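Local coordinates for protein transcription initiation factor IIB,Transcription initiation factor IIB (Methanocaldococcus jannaschii, PDB 5O9J) that probably excises itself, as a HINT-fold mini-intein, from a transcription factor IIB precursor and splices the flanking protein segments together, at residues 51-56 with 65-70; 82-87 with 146-151; 30-35 with 71-76; 90-95 with 109-114. One frame throughout, in Å; residues are numbered along the deposited sequence.

Interaction 1: 51-56 with 65-70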
loop_
_atom_site.group_PDB
_atom_site.type_symbol
_atom_site.label_atom_id
_atom_site.label_comp_id
_atom_site.label_asym_id
_atom_site.label_seq_id
_atom_site.Cartn_x
_atom_site.Cartn_y
_atom_site.Cartn_z
ATOM N N GLY A 51 -8.774 18.301 -4.463
ATOM C CA GLY A 51 -8.083 18.949 -3.360
ATOM C C GLY A 51 -7.465 17.988 -2.364
ATOM O O GLY A 51 -7.243 18.345 -1.209
ATOM N N ILE A 52 -7.188 16.768 -2.806
ATOM C CA ILE A 52 -6.517 15.807 -1.946
ATOM C C ILE A 52 -5.167 15.395 -2.510
ATOM O O ILE A 52 -5.032 15.081 -3.697
ATOM C CB ILE A 52 -7.381 14.570 -1.714
ATOM C CG1 ILE A 52 -8.576 14.958 -0.836
ATOM C CG2 ILE A 52 -6.564 13.458 -1.066
ATOM C CD1 ILE A 52 -9.237 13.821 -0.166
ATOM N N GLU A 53 -4.164 15.417 -1.638
ATOM C CA GLU A 53 -2.812 15.043 -2.009
ATOM C C GLU A 53 -2.258 14.036 -1.012
ATOM O O GLU A 53 -2.553 14.110 0.177
ATOM C CB GLU A 53 -1.911 16.281 -2.076
ATOM C CG GLU A 53 -2.469 17.413 -2.926
ATOM C CD GLU A 53 -1.441 18.492 -3.227
ATOM O OE1 GLU A 53 -0.528 18.709 -2.399
ATOM O OE2 GLU A 53 -1.540 19.122 -4.303
ATOM N N VAL A 54 -1.458 13.094 -1.500
ATOM C CA VAL A 54 -0.835 12.108 -0.627
ATOM C C VAL A 54 0.682 12.115 -0.831
ATOM O O VAL A 54 1.173 12.558 -1.878
ATOM C CB VAL A 54 -1.409 10.702 -0.889
ATOM C CG1 VAL A 54 -0.933 10.162 -2.235
ATOM C CG2 VAL A 54 -1.075 9.743 0.250
ATOM N N ILE A 55 1.425 11.650 0.167
ATOM C CA ILE A 55 2.872 11.527 0.021
ATOM C C ILE A 55 3.180 10.393 -0.936
ATOM O O ILE A 55 2.724 9.274 -0.751
ATOM C CB ILE A 55 3.593 11.264 1.359
ATOM C CG1 ILE A 55 3.458 12.471 2.279
ATOM C CG2 ILE A 55 5.073 10.951 1.114
ATOM C CD1 ILE A 55 4.018 13.767 1.683
ATOM N N ALA A 56 3.942 10.697 -1.972
ATOM C CA ALA A 56 4.315 9.696 -2.939
ATOM C C ALA A 56 5.701 9.992 -3.466
ATOM O O ALA A 56 6.215 11.094 -3.304
ATOM C CB ALA A 56 3.309 9.651 -4.075
ATOM N N PHE A 65 4.174 15.681 -1.739
ATOM C CA PHE A 65 2.726 15.633 -1.893
ATOM C C PHE A 65 2.355 15.617 -3.372
ATOM O O PHE A 65 2.829 16.449 -4.144
ATOM C CB PHE A 65 2.061 16.815 -1.192
ATOM C CG PHE A 65 1.951 16.645 0.294
ATOM C CD1 PHE A 65 1.139 15.660 0.832
ATOM C CD2 PHE A 65 2.672 17.463 1.154
ATOM C CE1 PHE A 65 1.033 15.499 2.191
ATOM C CE2 PHE A 65 2.575 17.307 2.519
ATOM C CZ PHE A 65 1.758 16.326 3.041
ATOM N N MET A 66 1.526 14.650 -3.761
ATOM C CA MET A 66 1.069 14.503 -5.144
ATOM C C MET A 66 -0.447 14.358 -5.179
ATOM O O MET A 66 -1.021 13.631 -4.358
ATOM C CB MET A 66 1.701 13.283 -5.822
ATOM C CG MET A 66 3.230 13.309 -5.926
ATOM S SD MET A 66 3.800 14.443 -7.200
ATOM C CE MET A 66 3.212 13.634 -8.685
ATOM N N PRO A 67 -1.094 15.034 -6.142
ATOM C CA PRO A 67 -2.548 14.965 -6.341
ATOM C C PRO A 67 -3.088 13.551 -6.459
ATOM O O PRO A 67 -2.544 12.736 -7.200
ATOM C CB PRO A 67 -2.752 15.709 -7.667
ATOM C CG PRO A 67 -1.639 16.694 -7.705
ATOM C CD PRO A 67 -0.462 15.960 -7.099
ATOM N N VAL A 68 -4.170 13.281 -5.737
ATOM C CA VAL A 68 -4.957 12.068 -5.931
ATOM C C VAL A 68 -6.100 12.418 -6.881
ATOM O O VAL A 68 -6.799 13.411 -6.676
ATOM C CB VAL A 68 -5.508 11.527 -4.602
ATOM C CG1 VAL A 68 -6.376 10.273 -4.829
ATOM C CG2 VAL A 68 -4.353 11.228 -3.635
ATOM N N SER A 69 -6.280 11.629 -7.933
ATOM C CA SER A 69 -7.306 11.947 -8.923
ATOM C C SER A 69 -8.637 11.308 -8.556
ATOM O O SER A 69 -9.688 11.921 -8.706
ATOM C CB SER A 69 -6.870 11.492 -10.312
ATOM O OG SER A 69 -6.546 10.115 -10.286
ATOM N N GLU A 70 -8.583 10.068 -8.080
ATOM C CA GLU A 70 -9.784 9.352 -7.667
ATOM C C GLU A 70 -9.463 8.367 -6.546
ATOM O O GLU A 70 -8.301 8.011 -6.322
ATOM C CB GLU A 70 -10.419 8.621 -8.862
ATOM C CG GLU A 70 -9.497 7.611 -9.524
ATOM C CD GLU A 70 -10.112 6.901 -10.728
ATOM O OE1 GLU A 70 -10.921 7.517 -11.464
ATOM O OE2 GLU A 70 -9.769 5.715 -10.933
HETATM O O HOH W 1 -7.667 15.286 -5.168
#
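Over the centre of one face of the Phe65 ring sits the terminal methyl of Ile55: CD1 is 3.5 Å from the ring centroid and 11° off the ring normal, a CH-pi contact between the two strands of a beta hairpin in this HINT-fold domain. Ile55 reaches that place by folding back at chi2, which brings its end nearer the partner strand than its first bond would suggest. The Glu53 carbonyl oxygen and the Val54 carbonyl carbon approach the ring obliquely. A second flat group, the Glu53 carboxylate, is tilted 27° from the ring plane, and its OE1 comes to 3.4 Å from Phe65 CB, while OE2 lies alongside Pro67. The same face of the sheet carries Ile12 and Lys14 of strand 10-15, both of which touch Phe65.

Register is fixed by the antiparallel hydrogen-bonded pair Val54–Met66. Met66 N gives to Val54 O at 2.8 Å in the carbonyl plane, whereas Val54 N meets Met66 O at 2.9 Å from above the plane of the Met66 carbonyl. The straightest of the three bonds joins Val68 N to Ile52 O, with 177° at the hydrogen. On the other face Val54 CG1 packs 3.8 Å from Val68 CG2, and Val54 also touches Phe172 and Val166. Beyond the last direct bond, one water bridges the segments, 2.8 Å from Ile52 N, whose proton it accepts, and 2.6 Å from Val68 O.

Interaction 2: 82-87 with 146-151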
loop_
_atom_site.group_PDB
_atom_site.type_symbol
_atom_site.label_atom_id
_atom_site.label_comp_id
_atom_site.label_asym_id
_atom_site.label_seq_id
_atom_site.Cartn_x
_atom_site.Cartn_y
_atom_site.Cartn_z
ATOM N N ILE A 82 1.696 -10.710 6.998
ATOM C CA ILE A 82 3.078 -11.174 7.040
ATOM C C ILE A 82 3.766 -10.628 8.275
ATOM O O ILE A 82 3.772 -9.422 8.491
ATOM C CB ILE A 82 3.883 -10.727 5.805
ATOM C CG1 ILE A 82 3.188 -11.151 4.517
ATOM C CG2 ILE A 82 5.289 -11.309 5.850
ATOM C CD1 ILE A 82 3.854 -10.587 3.275
ATOM N N VAL A 83 4.342 -11.507 9.089
ATOM C CA VAL A 83 5.059 -11.062 10.276
ATOM C C VAL A 83 6.518 -11.482 10.184
ATOM O O VAL A 83 6.811 -12.662 9.992
ATOM C CB VAL A 83 4.428 -11.624 11.563
ATOM C CG1 VAL A 83 5.070 -10.988 12.778
ATOM C CG2 VAL A 83 2.930 -11.370 11.563
ATOM N N VAL A 84 7.429 -10.516 10.303
ATOM C CA VAL A 84 8.862 -10.786 10.176
ATOM C C VAL A 84 9.585 -10.516 11.488
ATOM O O VAL A 84 8.971 -10.029 12.436
ATOM C CB VAL A 84 9.510 -9.939 9.053
ATOM C CG1 VAL A 84 8.884 -10.265 7.698
ATOM C CG2 VAL A 84 9.389 -8.450 9.355
ATOM N N GLU A 85 10.880 -10.848 11.540
ATOM C CA GLU A 85 11.724 -10.576 12.712
ATOM C C GLU A 85 11.542 -9.160 13.249
ATOM O O GLU A 85 11.423 -8.205 12.475
ATOM C CB GLU A 85 13.210 -10.754 12.391
ATOM C CG GLU A 85 13.637 -12.016 11.681
ATOM C CD GLU A 85 15.099 -11.920 11.240
ATOM O OE1 GLU A 85 15.874 -11.192 11.902
ATOM O OE2 GLU A 85 15.475 -12.538 10.222
ATOM N N GLY A 86 11.554 -9.021 14.571
ATOM C CA GLY A 86 11.336 -7.731 15.203
ATOM C C GLY A 86 9.858 -7.384 15.290
ATOM O O GLY A 86 9.487 -6.255 15.618
ATOM N N ASN A 87 9.017 -8.370 14.994
ATOM C CA ASN A 87 7.567 -8.205 14.997
ATOM C C ASN A 87 7.088 -7.041 14.135
ATOM O O ASN A 87 6.149 -6.339 14.505
ATOM C CB ASN A 87 7.050 -8.044 16.430
ATOM C CG ASN A 87 6.931 -9.373 17.155
ATOM O OD1 ASN A 87 7.885 -9.843 17.778
ATOM N ND2 ASN A 87 5.759 -9.996 17.060
ATOM N N LEU A 146 15.012 -9.655 6.466
ATOM C CA LEU A 146 14.296 -10.160 7.623
ATOM C C LEU A 146 13.494 -11.412 7.285
ATOM O O LEU A 146 12.750 -11.438 6.294
ATOM C CB LEU A 146 13.371 -9.073 8.178
ATOM C CG LEU A 146 14.010 -7.736 8.575
ATOM C CD1 LEU A 146 12.942 -6.689 8.852
ATOM C CD2 LEU A 146 14.949 -7.880 9.780
ATOM N N LYS A 147 13.651 -12.443 8.114
ATOM C CA LYS A 147 12.918 -13.691 7.939
ATOM C C LYS A 147 11.442 -13.536 8.291
ATOM O O LYS A 147 11.088 -12.856 9.255
ATOM C CB LYS A 147 13.523 -14.816 8.797
ATOM C CG LYS A 147 14.798 -15.448 8.242
ATOM C CD LYS A 147 15.218 -16.671 9.072
ATOM C CE LYS A 147 16.524 -17.293 8.569
ATOM N NZ LYS A 147 17.678 -17.128 9.511
ATOM N N ILE A 148 10.585 -14.177 7.508
ATOM C CA ILE A 148 9.176 -14.270 7.849
ATOM C C ILE A 148 8.994 -15.192 9.061
ATOM O O ILE A 148 9.529 -16.300 9.090
ATOM C CB ILE A 148 8.349 -14.794 6.654
ATOM C CG1 ILE A 148 8.390 -13.787 5.497
ATOM C CG2 ILE A 148 6.924 -15.097 7.081
ATOM C CD1 ILE A 148 7.674 -14.247 4.242
ATOM N N LYS A 149 8.262 -14.722 10.067
ATOM C CA LYS A 149 7.950 -15.545 11.232
ATOM C C LYS A 149 6.591 -16.216 11.089
ATOM O O LYS A 149 6.469 -17.439 11.221
ATOM C CB LYS A 149 7.969 -14.713 12.512
ATOM C CG LYS A 149 9.341 -14.231 12.934
ATOM C CD LYS A 149 9.344 -13.872 14.413
ATOM C CE LYS A 149 8.260 -12.857 14.756
ATOM N NZ LYS A 149 8.186 -12.588 16.225
ATOM N N GLU A 150 5.565 -15.411 10.837
ATOM C CA GLU A 150 4.218 -15.936 10.628
ATOM C C GLU A 150 3.650 -15.476 9.301
ATOM O O GLU A 150 4.050 -14.439 8.764
ATOM C CB GLU A 150 3.276 -15.506 11.759
ATOM C CG GLU A 150 3.662 -16.011 13.137
ATOM C CD GLU A 150 2.893 -15.316 14.250
ATOM O OE1 GLU A 150 1.817 -14.743 13.972
ATOM O OE2 GLU A 150 3.372 -15.335 15.405
ATOM N N ILE A 151 2.725 -16.271 8.778
ATOM C CA ILE A 151 1.840 -15.866 7.693
ATOM C C ILE A 151 0.410 -16.226 8.088
ATOM O O ILE A 151 0.025 -17.398 8.064
ATOM C CB ILE A 151 2.172 -16.549 6.359
ATOM C CG1 ILE A 151 3.601 -16.238 5.916
ATOM C CG2 ILE A 151 1.203 -16.090 5.292
ATOM C CD1 ILE A 151 3.999 -16.929 4.615
#
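A classic beta bulge governs this antiparallel pair: Lys149 and Glu150 together face Val83, and the register slips by one residue between Val83 and Val84. The tight part is centred on Val83 O, which accepts two backbone protons, from Lys149 N at 2.5 Å and from Glu150 N at 3.1 Å, the latter on a lone pair. Val83 N returns a bond of 171° to Glu150 O, so both polar backbone atoms of Val83 are used within the pair. On the apolar side, Ile82 CG2 meets Ile148 CG1 at 4.0 Å and Val84 CG2 meets Leu146 CD1 at 4.0 Å; Leu120 of strand 119-123 touches Ile82, Val84 and Ile148.

The other side is more exposed and polar. Glu85 N donates to Lys147 O at 3.0 Å, and the extended Glu85 side chain brings OE2 to 2.8 Å from Lys147 N, which meets it from above the carboxylate plane. The carboxylate thus takes the role a strand carbonyl would play where the chain turns away. An alanine here would remove that acceptor and would probably leave Lys147 N less well satisfied and loosen the link between the segment after strand 79-84 and Lys147. The loosest link is made by Lys149, bent at chi3 (-55°): CE lies 3.7 Å from Val84 O, and NZ reaches Asn87 OD1 at 3.2 Å from above the amide plane.

Interaction 3: 30-35 with 71-76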
loop_
_atom_site.group_PDB
_atom_site.type_symbol
_atom_site.label_atom_id
_atom_site.label_comp_id
_atom_site.label_asym_id
_atom_site.label_seq_id
_atom_site.Cartn_x
_atom_site.Cartn_y
_atom_site.Cartn_z
ATOM N N LYS A 30 -15.327 8.492 3.683
ATOM C CA LYS A 30 -15.912 9.824 3.822
ATOM C C LYS A 30 -16.067 10.510 2.467
ATOM O O LYS A 30 -17.079 11.158 2.203
ATOM C CB LYS A 30 -15.057 10.689 4.755
ATOM C CG LYS A 30 -15.421 12.163 4.748
ATOM C CD LYS A 30 -14.190 13.042 4.914
ATOM C CE LYS A 30 -14.576 14.510 4.990
ATOM N NZ LYS A 30 -13.491 15.377 4.467
ATOM N N ILE A 31 -15.058 10.358 1.613
ATOM C CA ILE A 31 -15.078 10.888 0.250
ATOM C C ILE A 31 -16.209 10.308 -0.606
ATOM O O ILE A 31 -16.938 11.033 -1.301
ATOM C CB ILE A 31 -13.757 10.596 -0.458
ATOM C CG1 ILE A 31 -12.617 11.433 0.130
ATOM C CG2 ILE A 31 -13.850 10.881 -1.936
ATOM C CD1 ILE A 31 -11.311 11.144 -0.557
ATOM N N ILE A 32 -16.320 8.989 -0.582
ATOM C CA ILE A 32 -17.311 8.309 -1.395
ATOM C C ILE A 32 -18.714 8.648 -0.903
ATOM O O ILE A 32 -19.581 9.029 -1.689
ATOM C CB ILE A 32 -17.093 6.797 -1.385
ATOM C CG1 ILE A 32 -15.840 6.458 -2.191
ATOM C CG2 ILE A 32 -18.305 6.074 -1.979
ATOM C CD1 ILE A 32 -15.463 4.981 -2.142
ATOM N N GLU A 33 -18.919 8.559 0.405
ATOM C CA GLU A 33 -20.231 8.811 0.984
ATOM C C GLU A 33 -20.697 10.263 0.790
ATOM O O GLU A 33 -21.887 10.557 0.918
ATOM C CB GLU A 33 -20.219 8.419 2.465
ATOM C CG GLU A 33 -20.106 6.891 2.662
ATOM C CD GLU A 33 -19.512 6.477 4.010
ATOM O OE1 GLU A 33 -19.316 7.355 4.887
ATOM O OE2 GLU A 33 -19.254 5.261 4.193
ATOM N N ASN A 34 -19.769 11.151 0.439
ATOM C CA ASN A 34 -20.080 12.560 0.181
ATOM C C ASN A 34 -20.042 12.933 -1.296
ATOM O O ASN A 34 -20.258 14.089 -1.659
ATOM C CB ASN A 34 -19.103 13.473 0.932
ATOM C CG ASN A 34 -19.315 13.451 2.430
ATOM O OD1 ASN A 34 -20.416 13.184 2.911
ATOM N ND2 ASN A 34 -18.253 13.729 3.180
ATOM N N SER A 35 -19.750 11.963 -2.147
ATOM C CA SER A 35 -19.579 12.246 -3.563
ATOM C C SER A 35 -20.876 12.082 -4.354
ATOM O O SER A 35 -21.802 11.373 -3.941
ATOM C CB SER A 35 -18.501 11.342 -4.158
ATOM O OG SER A 35 -18.526 11.393 -5.574
ATOM N N VAL A 71 -10.493 7.944 -5.822
ATOM C CA VAL A 71 -10.330 6.920 -4.798
ATOM C C VAL A 71 -11.326 5.812 -5.071
ATOM O O VAL A 71 -12.313 6.018 -5.777
ATOM C CB VAL A 71 -10.550 7.461 -3.372
ATOM C CG1 VAL A 71 -9.591 8.621 -3.071
ATOM C CG2 VAL A 71 -11.995 7.899 -3.187
ATOM N N SER A 72 -11.072 4.638 -4.514
ATOM C CA SER A 72 -11.988 3.536 -4.724
ATOM C C SER A 72 -11.875 2.524 -3.600
ATOM O O SER A 72 -10.929 2.554 -2.809
ATOM C CB SER A 72 -11.733 2.875 -6.087
ATOM O OG SER A 72 -10.560 2.084 -6.084
ATOM N N ARG A 73 -12.863 1.642 -3.528
ATOM C CA ARG A 73 -12.895 0.563 -2.559
ATOM C C ARG A 73 -13.608 -0.619 -3.197
ATOM O O ARG A 73 -14.384 -0.440 -4.140
ATOM C CB ARG A 73 -13.612 0.991 -1.276
ATOM C CG ARG A 73 -15.123 1.219 -1.468
ATOM C CD ARG A 73 -15.827 1.751 -0.219
ATOM N NE ARG A 73 -17.220 2.107 -0.509
ATOM C CZ ARG A 73 -18.043 2.710 0.348
ATOM N NH1 ARG A 73 -17.620 3.034 1.562
ATOM N NH2 ARG A 73 -19.292 2.992 -0.011
ATOM N N HIS A 74 -13.338 -1.821 -2.692
ATOM C CA HIS A 74 -14.090 -3.011 -3.083
ATOM C C HIS A 74 -14.089 -3.996 -1.926
ATOM O O HIS A 74 -13.184 -3.961 -1.084
ATOM C CB HIS A 74 -13.519 -3.644 -4.359
ATOM C CG HIS A 74 -12.069 -4.029 -4.264
ATOM N ND1 HIS A 74 -11.651 -5.282 -3.869
ATOM C CD2 HIS A 74 -10.949 -3.322 -4.539
ATOM C CE1 HIS A 74 -10.340 -5.329 -3.889
ATOM N NE2 HIS A 74 -9.872 -4.162 -4.291
ATOM N N PRO A 75 -15.131 -4.850 -1.847
ATOM C CA PRO A 75 -15.183 -5.863 -0.792
ATOM C C PRO A 75 -14.097 -6.907 -0.966
ATOM O O PRO A 75 -13.791 -7.296 -2.093
ATOM C CB PRO A 75 -16.574 -6.501 -0.968
ATOM C CG PRO A 75 -17.351 -5.529 -1.781
ATOM C CD PRO A 75 -16.353 -4.845 -2.667
ATOM N N VAL A 76 -13.536 -7.368 0.142
ATOM C CA VAL A 76 -12.537 -8.424 0.101
ATOM C C VAL A 76 -12.745 -9.391 1.252
ATOM O O VAL A 76 -13.075 -8.984 2.365
ATOM C CB VAL A 76 -11.103 -7.858 0.159
ATOM C CG1 VAL A 76 -10.701 -7.320 -1.191
ATOM C CG2 VAL A 76 -11.010 -6.767 1.202
#
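Two consecutive isoleucines of the helix end point at alternate residues of the strand, Ile31 at Val71 and Ile32 at Arg73. Both hold the same conformation, CG1 anti to the carbonyl carbon and CD1 fully extended, so CD1 is held far out from the helix while CG2 stays close to it. Ile31 uses both branches: CG2 lies 3.7 Å from Val71 CG2, which occupies the crowded position between backbone N and carbonyl carbon, and CD1 lies 4.0 Å from Val71 CG1.

Arg73 also places its CG in the crowded position (chi1 68°) and then runs straight to NE, which takes the chain across Ile32. The two side chains cross obliquely, with Ile32 CD1 3.7 Å from Arg73 NE and Ile32 CG2 3.8 Å from Arg73 NH2, both over one face of the guanidinium, CG2 offset toward its rim. At the edge, in plane, Glu33 OE2 makes a long salt bridge of 3.8 Å to Arg73 NH1, the carboxylate turned 58° from the guanidinium. The stronger partners are Asp29, at NH1, and Glu45, at NE, so three acidic groups, one of them distant, lie near this cation and probably stabilise its charge. A leucine here would remove the guanidinium and its ion pairs, and would probably weaken the hold of the helix end on the strand. With Ile32 also touching Ala47 of strand 44-48, helix 24-33 packs against an antiparallel sheet of the largely beta HINT fold.

Interaction 4: 90-95 with 109-114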
loop_
_atom_site.group_PDB
_atom_site.type_symbol
_atom_site.label_atom_id
_atom_site.label_comp_id
_atom_site.label_asym_id
_atom_site.label_seq_id
_atom_site.Cartn_x
_atom_site.Cartn_y
_atom_site.Cartn_z
ATOM N N VAL A 90 2.637 -6.570 8.131
ATOM C CA VAL A 90 1.844 -5.839 7.157
ATOM C C VAL A 90 0.660 -6.700 6.736
ATOM O O VAL A 90 0.769 -7.924 6.692
ATOM C CB VAL A 90 2.703 -5.432 5.928
ATOM C CG1 VAL A 90 3.245 -6.661 5.204
ATOM C CG2 VAL A 90 1.914 -4.541 4.981
ATOM N N ARG A 91 -0.475 -6.069 6.456
ATOM C CA ARG A 91 -1.649 -6.787 5.958
ATOM C C ARG A 91 -1.939 -6.411 4.515
ATOM O O ARG A 91 -2.218 -5.248 4.219
ATOM C CB ARG A 91 -2.881 -6.483 6.807
ATOM C CG ARG A 91 -2.764 -6.847 8.268
ATOM C CD ARG A 91 -4.053 -6.471 8.990
ATOM N NE ARG A 91 -4.195 -7.173 10.259
ATOM C CZ ARG A 91 -5.363 -7.512 10.794
ATOM N NH1 ARG A 91 -5.394 -8.155 11.952
ATOM N NH2 ARG A 91 -6.497 -7.212 10.169
ATOM N N VAL A 92 -1.884 -7.386 3.615
ATOM C CA VAL A 92 -2.123 -7.106 2.201
ATOM C C VAL A 92 -2.975 -8.178 1.538
ATOM O O VAL A 92 -3.077 -9.301 2.024
ATOM C CB VAL A 92 -0.794 -6.972 1.405
ATOM C CG1 VAL A 92 -0.001 -5.790 1.897
ATOM C CG2 VAL A 92 0.031 -8.238 1.523
ATOM N N THR A 93 -3.580 -7.822 0.415
ATOM C CA THR A 93 -4.342 -8.778 -0.362
ATOM C C THR A 93 -3.414 -9.694 -1.136
ATOM O O THR A 93 -2.210 -9.447 -1.255
ATOM C CB THR A 93 -5.296 -8.083 -1.336
ATOM O OG1 THR A 93 -4.539 -7.299 -2.264
ATOM C CG2 THR A 93 -6.261 -7.181 -0.578
ATOM N N ARG A 94 -4.003 -10.752 -1.667
ATOM C CA ARG A 94 -3.280 -11.850 -2.287
ATOM C C ARG A 94 -2.475 -11.416 -3.501
ATOM O O ARG A 94 -1.412 -11.966 -3.780
ATOM C CB ARG A 94 -4.278 -12.951 -2.666
ATOM C CG ARG A 94 -4.218 -13.413 -4.105
ATOM C CD ARG A 94 -5.100 -14.628 -4.332
ATOM N NE ARG A 94 -4.815 -15.698 -3.380
ATOM C CZ ARG A 94 -5.590 -15.993 -2.343
ATOM N NH1 ARG A 94 -6.696 -15.289 -2.123
ATOM N NH2 ARG A 94 -5.258 -16.982 -1.522
ATOM N N SER A 95 -2.978 -10.416 -4.213
ATOM C CA SER A 95 -2.383 -10.029 -5.481
ATOM C C SER A 95 -1.172 -9.115 -5.325
ATOM O O SER A 95 -0.801 -8.432 -6.271
ATOM C CB SER A 95 -3.417 -9.332 -6.352
ATOM O OG SER A 95 -3.843 -8.132 -5.735
ATOM N N ILE A 109 8.006 -11.868 -5.123
ATOM C CA ILE A 109 7.171 -13.058 -4.927
ATOM C C ILE A 109 5.770 -12.696 -4.416
ATOM O O ILE A 109 5.640 -11.943 -3.454
ATOM C CB ILE A 109 7.820 -14.046 -3.937
ATOM C CG1 ILE A 109 9.200 -14.473 -4.431
ATOM C CG2 ILE A 109 6.924 -15.272 -3.720
ATOM C CD1 ILE A 109 9.186 -15.116 -5.798
ATOM N N ARG A 110 4.730 -13.226 -5.061
ATOM C CA ARG A 110 3.357 -13.053 -4.576
ATOM C C ARG A 110 3.242 -13.463 -3.106
ATOM O O ARG A 110 3.916 -14.397 -2.665
ATOM C CB ARG A 110 2.378 -13.857 -5.429
ATOM C CG ARG A 110 1.934 -13.130 -6.682
ATOM C CD ARG A 110 0.985 -13.977 -7.502
ATOM N NE ARG A 110 -0.096 -14.531 -6.695
ATOM C CZ ARG A 110 -1.383 -14.259 -6.878
ATOM N NH1 ARG A 110 -1.764 -13.428 -7.842
ATOM N NH2 ARG A 110 -2.291 -14.824 -6.096
ATOM N N VAL A 111 2.412 -12.752 -2.348
ATOM C CA VAL A 111 2.336 -12.959 -0.903
ATOM C C VAL A 111 1.766 -14.328 -0.537
ATOM O O VAL A 111 2.048 -14.856 0.546
ATOM C CB VAL A 111 1.485 -11.868 -0.221
ATOM C CG1 VAL A 111 2.167 -10.510 -0.347
ATOM C CG2 VAL A 111 0.087 -11.828 -0.820
ATOM N N ASP A 112 0.973 -14.903 -1.437
ATOM C CA ASP A 112 0.358 -16.203 -1.170
ATOM C C ASP A 112 1.309 -17.355 -1.505
ATOM O O ASP A 112 1.009 -18.513 -1.229
ATOM C CB ASP A 112 -0.964 -16.348 -1.938
ATOM C CG ASP A 112 -0.792 -16.252 -3.445
ATOM O OD1 ASP A 112 0.308 -15.888 -3.909
ATOM O OD2 ASP A 112 -1.774 -16.531 -4.170
ATOM N N GLU A 113 2.462 -17.027 -2.081
ATOM C CA GLU A 113 3.479 -18.029 -2.385
ATOM C C GLU A 113 4.662 -17.921 -1.425
ATOM O O GLU A 113 5.643 -18.659 -1.535
ATOM C CB GLU A 113 3.953 -17.891 -3.830
ATOM C CG GLU A 113 2.849 -18.094 -4.862
ATOM C CD GLU A 113 3.368 -18.105 -6.293
ATOM O OE1 GLU A 113 4.603 -18.110 -6.487
ATOM O OE2 GLU A 113 2.534 -18.107 -7.228
ATOM N N LEU A 114 4.564 -16.997 -0.479
ATOM C CA LEU A 114 5.584 -16.866 0.551
ATOM C C LEU A 114 5.479 -17.995 1.570
ATOM O O LEU A 114 4.401 -18.549 1.787
ATOM C CB LEU A 114 5.463 -15.521 1.257
ATOM C CG LEU A 114 5.849 -14.283 0.457
ATOM C CD1 LEU A 114 5.426 -13.057 1.230
ATOM C CD2 LEU A 114 7.346 -14.272 0.205
#
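The salt-bridge network of Arg94, Arg110 and Asp112 that closes this contact includes Arg94, within the T-x-x-H sequence Thr93 to His96, which in inteins generally assists the acyl shift at the N-terminal splice junction. Arg110, bent at chi3, grips Asp112 side-on: NE meets the syn lone pair of OD1 at 3.1 Å, and NH2 meets OD2 at 2.6 Å and 172°, in the guanidinium plane. Arg94 NE adds a longer bond to the same OD2, 3.3 Å, from above the carboxylate plane. Asp112 thus binds two cations and probably lessens their repulsion, while the stronger partner of Arg94 is Glu78, bound at NH1. Packing is close here: Arg94 CG is 3.1 Å from Arg110 NH2, and Arg94 chi1 (127°) departs from a staggered value.

Next to the network, Val111 wedges in with CG2 at 3.3 Å from Arg94 O and CG1 at 3.6 Å from Val92 CG2. Phe80 of strand 79-84 touches both Arg94 and Asp112. The two segments leave strands 88-92 and 105-110, which belong to different sheets, and a backbone bond between Val111 and His96 ties the turn to strand 96-102, the neighbour of 105-110.

Overall arrangement
The four contacts fall into two regions. Interactions 1 and 3 touch through Ile52 and Ile31, so helix 24-33 is shared between a hairpin and a second sheet; interactions 2 and 4 share one sheet, where Ile82 N probably bonds Val90 O, and Leu114 of interaction 4 packs on Ile82, Ile148 and Ile151. Interactions 1 and 2, about 31 Å apart between centres, are strand pairings held by backbone bonds, regular in the first and bulged in the second. In interactions 3 and 4 no backbone hydrogen bonds join the segments, and aliphatic contacts combine with arginine ion pairs. All four are partly buried: interaction 2 has the most exposed residues, four of ten touching, whereas no touching residue of interaction 4 is fully exposed.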